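Local coordinates for probable antibiotics synthesis protein (Thermus thermophilus, PDB 1V70), which is of unknown function but belongs to the cupin family, probably binds a metal ion and may take part in antibiotic synthesis, at the interface of chains A and B. Sequence-based numbering; all coordinates share one arbitrary frame. Chains: chain A/B, probable antibiotics synthesis protein.

Contacts 1 and 2 lie on the two sides of one two-fold symmetric dimer interface, the centres of their C-alpha atoms about 18 Å apart. Both use the same elements with the chains exchanged: the N-terminal strand 2-5, the start of helix 6-9 and strands 18-25 and 28-35 of one subunit meet strands 50-55 and 75-79 of the other. Contact 1 follows the strand pairing to its N-terminal end at residue 2, whereas contact 2 follows it to the helix start at residue 6. Each subunit thus lends its N-terminal strand to its partner, an exchange that would tie two cupin domains into a dimer.

Contact 1: the interface of chains A and B. Residues chain A 2-4, 6, 23, 30; chain B 52, 76-78.
An intermolecular antiparallel strand pairing, backed by an apolar side-chain layer, joins A:Glu2, A:Ile3 and A:Lys4 of strand 2-5 to B:Phe78, B:Ala77 and B:Ala76 of strand 75-79, and so adds the N-terminal strand of chain A to a sheet of chain B; whether this dimer is the biological one the structure alone does not show. B:Phe78 N donates to A:Glu2 O over 3.0 Å, while A:Lys4 and B:Ala76 exchange a reciprocal pair of backbone bonds. Beneath the paired strands, A:Phe23 lays one ring face against B:Phe78, whose CB stands over the ring centre, 3.8 Å from the centroid. With CG anti to the backbone N (chi1 -174°), the B:Phe78 ring runs back past A:Phe23, the two side chains sliding by in opposite directions, and its CD1 comes 3.8 Å from A:Phe23 CB. The far rim of the A:Phe23 ring meets B:Ala76: its CE2 touches the methyl CB at 3.7 Å, and the same methyl also receives A:Leu6 CD1. On strands 50-55 and 28-35, B:Val52 and A:Tyr30 meet tip to tip, the CG1 methyl resting on a face of the phenol ring, offset toward the rim and 3.4 Å from CZ. Two waters bridge the chains: water 2 links A:Glu2 N to B:Phe78 O, and water 1 lies 2.7 Å from the phenol OH of A:Tyr30 and 2.9 Å from B:Val52 O.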
loop_
_atom_site.group_PDB
_atom_site.type_symbol
_atom_site.label_atom_id
_atom_site.label_comp_id
_atom_site.label_asym_id
_atom_site.label_seq_id
_atom_site.Cartn_x
_atom_site.Cartn_y
_atom_site.Cartn_z
ATOM N N GLU A 2 -3.960 1.698 15.277
ATOM C CA GLU A 2 -4.758 0.759 14.530
ATOM C C GLU A 2 -3.798 -0.138 13.800
ATOM O O GLU A 2 -2.861 0.319 13.165
ATOM C CB GLU A 2 -5.655 1.519 13.535
ATOM C CG GLU A 2 -6.786 2.315 14.214
ATOM C CD GLU A 2 -7.660 3.019 13.183
ATOM O OE1 GLU A 2 -8.117 2.376 12.255
ATOM O OE2 GLU A 2 -7.927 4.204 13.361
ATOM N N ILE A 3 -4.001 -1.440 13.931
ATOM C CA ILE A 3 -3.126 -2.415 13.298
ATOM C C ILE A 3 -3.975 -3.609 12.887
ATOM O O ILE A 3 -4.852 -4.052 13.634
ATOM C CB ILE A 3 -1.987 -2.826 14.266
ATOM C CG1 ILE A 3 -1.038 -3.810 13.579
ATOM C CG2 ILE A 3 -2.573 -3.403 15.543
ATOM C CD1 ILE A 3 0.278 -3.989 14.315
ATOM N N LYS A 4 -3.732 -4.116 11.686
ATOM C CA LYS A 4 -4.512 -5.228 11.162
ATOM C C LYS A 4 -3.659 -6.230 10.411
ATOM O O LYS A 4 -2.638 -5.875 9.824
ATOM C CB LYS A 4 -5.581 -4.704 10.193
ATOM C CG LYS A 4 -6.630 -3.784 10.802
ATOM C CD LYS A 4 -7.627 -4.569 11.635
ATOM C CE LYS A 4 -8.684 -3.656 12.235
ATOM N NZ LYS A 4 -9.712 -4.436 12.974
ATOM N N LEU A 6 -3.806 -8.100 7.328
ATOM C CA LEU A 6 -4.574 -8.118 6.088
ATOM C C LEU A 6 -4.962 -9.517 5.634
ATOM O O LEU A 6 -5.989 -9.698 4.976
ATOM C CB LEU A 6 -3.806 -7.396 4.977
ATOM C CG LEU A 6 -3.870 -5.863 4.992
ATOM C CD1 LEU A 6 -3.430 -5.315 6.340
ATOM C CD2 LEU A 6 -2.997 -5.315 3.874
ATOM N N PHE A 23 -8.110 0.814 6.754
ATOM C CA PHE A 23 -7.982 2.072 7.487
ATOM C C PHE A 23 -8.617 3.157 6.626
ATOM O O PHE A 23 -8.666 3.042 5.398
ATOM C CB PHE A 23 -6.519 2.464 7.709
ATOM C CG PHE A 23 -5.689 1.410 8.379
ATOM C CD1 PHE A 23 -6.020 0.923 9.640
ATOM C CD2 PHE A 23 -4.549 0.922 7.748
ATOM C CE1 PHE A 23 -5.220 -0.036 10.262
ATOM C CE2 PHE A 23 -3.748 -0.030 8.356
ATOM C CZ PHE A 23 -4.080 -0.512 9.616
ATOM N N TYR A 30 -7.515 3.081 2.555
ATOM C CA TYR A 30 -6.547 1.990 2.499
ATOM C C TYR A 30 -7.438 0.758 2.521
ATOM O O TYR A 30 -7.949 0.367 3.575
ATOM C CB TYR A 30 -5.645 2.049 3.735
ATOM C CG TYR A 30 -4.338 1.299 3.613
ATOM C CD1 TYR A 30 -3.199 1.908 3.074
ATOM C CD2 TYR A 30 -4.229 -0.012 4.063
ATOM C CE1 TYR A 30 -1.981 1.221 2.998
ATOM C CE2 TYR A 30 -3.026 -0.703 3.993
ATOM C CZ TYR A 30 -1.906 -0.082 3.464
ATOM O OH TYR A 30 -0.715 -0.772 3.435
ATOM N N VAL B 52 0.855 4.877 6.574
ATOM C CA VAL B 52 0.556 3.474 6.823
ATOM C C VAL B 52 1.762 2.628 6.431
ATOM O O VAL B 52 2.305 2.774 5.329
ATOM C CB VAL B 52 -0.663 2.972 6.013
ATOM C CG1 VAL B 52 -0.889 1.485 6.281
ATOM C CG2 VAL B 52 -1.904 3.765 6.389
ATOM N N ALA B 76 -0.373 -4.435 8.715
ATOM C CA ALA B 76 -0.283 -3.002 8.459
ATOM C C ALA B 76 -0.617 -2.218 9.722
ATOM O O ALA B 76 -1.460 -2.639 10.523
ATOM C CB ALA B 76 -1.238 -2.608 7.332
ATOM N N ALA B 77 0.045 -1.078 9.891
ATOM C CA ALA B 77 -0.170 -0.205 11.040
ATOM C C ALA B 77 -0.388 1.222 10.540
ATOM O O ALA B 77 0.313 1.690 9.635
ATOM C CB ALA B 77 1.031 -0.259 11.974
ATOM N N PHE B 78 -1.355 1.904 11.146
ATOM C CA PHE B 78 -1.725 3.268 10.782
ATOM C C PHE B 78 -1.174 4.309 11.764
ATOM O O PHE B 78 -1.359 4.186 12.974
ATOM C CB PHE B 78 -3.256 3.365 10.747
ATOM C CG PHE B 78 -3.783 4.678 10.245
ATOM C CD1 PHE B 78 -3.830 4.951 8.882
ATOM C CD2 PHE B 78 -4.242 5.644 11.136
ATOM C CE1 PHE B 78 -4.330 6.167 8.410
ATOM C CE2 PHE B 78 -4.743 6.863 10.674
ATOM C CZ PHE B 78 -4.786 7.123 9.310
HETATM O O HOH W 1 1.418 0.934 3.331
HETATM O O HOH W 2 -3.609 4.348 14.524
#

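Contact 2: the interface of chains A and B. Residues chain A 52, 54, 74-77; chain B 4, 6, 23, 30.
One face of the B:Tyr30 ring carries the CG1 methyl of A:Val52, and the B:Phe23 ring has the carbonyl carbon of A:Ala76 in plane at its edge. With the chains exchanged, these contacts repeat contact 1, as do the water bridge, here through water 3, from B:Tyr30 OH to A:Val52 O and the paired backbone bonds between B:Lys4 and A:Ala76, in what appears to be a dimer interface built by strand exchange. A:Tyr54 extends the apolar layer along strand 50-55. Its side chain crosses that of B:Tyr30 at about a right angle and sets its CB 3.3 Å from the hydroxyl OH. With CG anti to the backbone N (chi1 173°), the A:Tyr54 ring is carried away from that hydroxyl toward B:Leu6. B:Leu6 parts its branches between two partners: CD2 sits above the plane of the A:Tyr54 ring, out beyond its rim, 3.4 Å from CE1, while CD1 turns to the methyl of A:Ala76, as its twin does in contact 1. The base of the same side chain leans on the loop before strand 75-79, B:Leu6 CB lying 3.3 Å from A:Gly74 O. Where strand 2-5 gives way to helix 6-9, the register ends in a more bent bond: B:Leu6 N donates to A:Gly74 O over 2.9 Å, with 139° at the hydrogen and the donor tilted 20° from the carbonyl plane.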
loop_
_atom_site.group_PDB
_atom_site.type_symbol
_atom_site.label_atom_id
_atom_site.label_comp_id
_atom_site.label_asym_id
_atom_site.label_seq_id
_atom_site.Cartn_x
_atom_site.Cartn_y
_atom_site.Cartn_z
ATOM N N VAL A 52 -3.633 3.863 -6.293
ATOM C CA VAL A 52 -2.585 2.907 -6.618
ATOM C C VAL A 52 -3.074 1.500 -6.298
ATOM O O VAL A 52 -3.581 1.241 -5.200
ATOM C CB VAL A 52 -1.284 3.155 -5.816
ATOM C CG1 VAL A 52 -0.247 2.089 -6.167
ATOM C CG2 VAL A 52 -0.735 4.538 -6.122
ATOM N N TYR A 54 -2.015 -2.492 -5.950
ATOM C CA TYR A 54 -0.859 -3.357 -5.711
ATOM C C TYR A 54 -1.385 -4.788 -5.627
ATOM O O TYR A 54 -2.310 -5.070 -4.863
ATOM C CB TYR A 54 -0.151 -2.989 -4.406
ATOM C CG TYR A 54 0.957 -3.957 -4.036
ATOM C CD1 TYR A 54 2.161 -3.974 -4.738
ATOM C CD2 TYR A 54 0.785 -4.881 -3.004
ATOM C CE1 TYR A 54 3.168 -4.888 -4.422
ATOM C CE2 TYR A 54 1.784 -5.798 -2.682
ATOM C CZ TYR A 54 2.972 -5.795 -3.394
ATOM O OH TYR A 54 3.967 -6.691 -3.073
ATOM N N GLY A 74 3.220 -8.436 -6.538
ATOM C CA GLY A 74 4.417 -7.630 -6.372
ATOM C C GLY A 74 4.459 -6.406 -7.267
ATOM O O GLY A 74 5.336 -5.556 -7.119
ATOM N N MET A 75 3.510 -6.315 -8.194
ATOM C CA MET A 75 3.441 -5.185 -9.116
ATOM C C MET A 75 2.406 -4.157 -8.681
ATOM O O MET A 75 1.366 -4.507 -8.114
ATOM C CB MET A 75 3.101 -5.672 -10.526
ATOM C CG MET A 75 4.187 -6.519 -11.173
ATOM S SD MET A 75 3.685 -7.229 -12.757
ATOM C CE MET A 75 3.554 -5.753 -13.774
ATOM N N ALA A 76 2.701 -2.890 -8.951
ATOM C CA ALA A 76 1.806 -1.790 -8.613
ATOM C C ALA A 76 1.603 -0.884 -9.821
ATOM O O ALA A 76 2.520 -0.695 -10.630
ATOM C CB ALA A 76 2.379 -0.983 -7.447
ATOM N N ALA A 77 0.401 -0.328 -9.936
ATOM C CA ALA A 77 0.052 0.575 -11.028
ATOM C C ALA A 77 -0.583 1.834 -10.442
ATOM O O ALA A 77 -1.409 1.758 -9.524
ATOM C CB ALA A 77 -0.914 -0.108 -11.985
ATOM N N LYS B 4 5.205 -0.519 -11.835
ATOM C CA LYS B 4 6.494 -1.006 -11.362
ATOM C C LYS B 4 6.389 -2.359 -10.686
ATOM O O LYS B 4 5.361 -2.692 -10.099
ATOM C CB LYS B 4 7.082 -0.019 -10.344
ATOM C CG LYS B 4 7.397 1.371 -10.880
ATOM C CD LYS B 4 8.649 1.356 -11.739
ATOM C CE LYS B 4 8.974 2.744 -12.264
ATOM N NZ LYS B 4 10.250 2.744 -13.028
ATOM N N LEU B 6 7.645 -3.977 -7.716
ATOM C CA LEU B 6 8.305 -3.621 -6.465
ATOM C C LEU B 6 9.437 -4.564 -6.087
ATOM O O LEU B 6 10.393 -4.157 -5.421
ATOM C CB LEU B 6 7.282 -3.541 -5.328
ATOM C CG LEU B 6 6.450 -2.254 -5.253
ATOM C CD1 LEU B 6 5.750 -1.982 -6.574
ATOM C CD2 LEU B 6 5.442 -2.376 -4.121
ATOM N N PHE B 23 6.028 5.735 -6.544
ATOM C CA PHE B 23 5.184 6.729 -7.204
ATOM C C PHE B 23 5.093 7.929 -6.270
ATOM O O PHE B 23 5.223 7.792 -5.050
ATOM C CB PHE B 23 3.760 6.217 -7.430
ATOM C CG PHE B 23 3.677 4.919 -8.176
ATOM C CD1 PHE B 23 4.205 4.786 -9.457
ATOM C CD2 PHE B 23 3.039 3.827 -7.595
ATOM C CE1 PHE B 23 4.093 3.580 -10.148
ATOM C CE2 PHE B 23 2.924 2.624 -8.273
ATOM C CZ PHE B 23 3.450 2.497 -9.552
ATOM N N TYR B 30 4.313 6.994 -2.232
ATOM C CA TYR B 30 4.152 5.544 -2.257
ATOM C C TYR B 30 5.590 5.055 -2.335
ATOM O O TYR B 30 6.213 5.093 -3.400
ATOM C CB TYR B 30 3.359 5.143 -3.504
ATOM C CG TYR B 30 2.726 3.771 -3.450
ATOM C CD1 TYR B 30 1.454 3.579 -2.898
ATOM C CD2 TYR B 30 3.386 2.666 -3.978
ATOM C CE1 TYR B 30 0.858 2.313 -2.885
ATOM C CE2 TYR B 30 2.803 1.405 -3.971
ATOM C CZ TYR B 30 1.539 1.235 -3.427
ATOM O OH TYR B 30 0.965 -0.016 -3.460
HETATM O O HOH W 3 -1.759 0.137 -3.296
#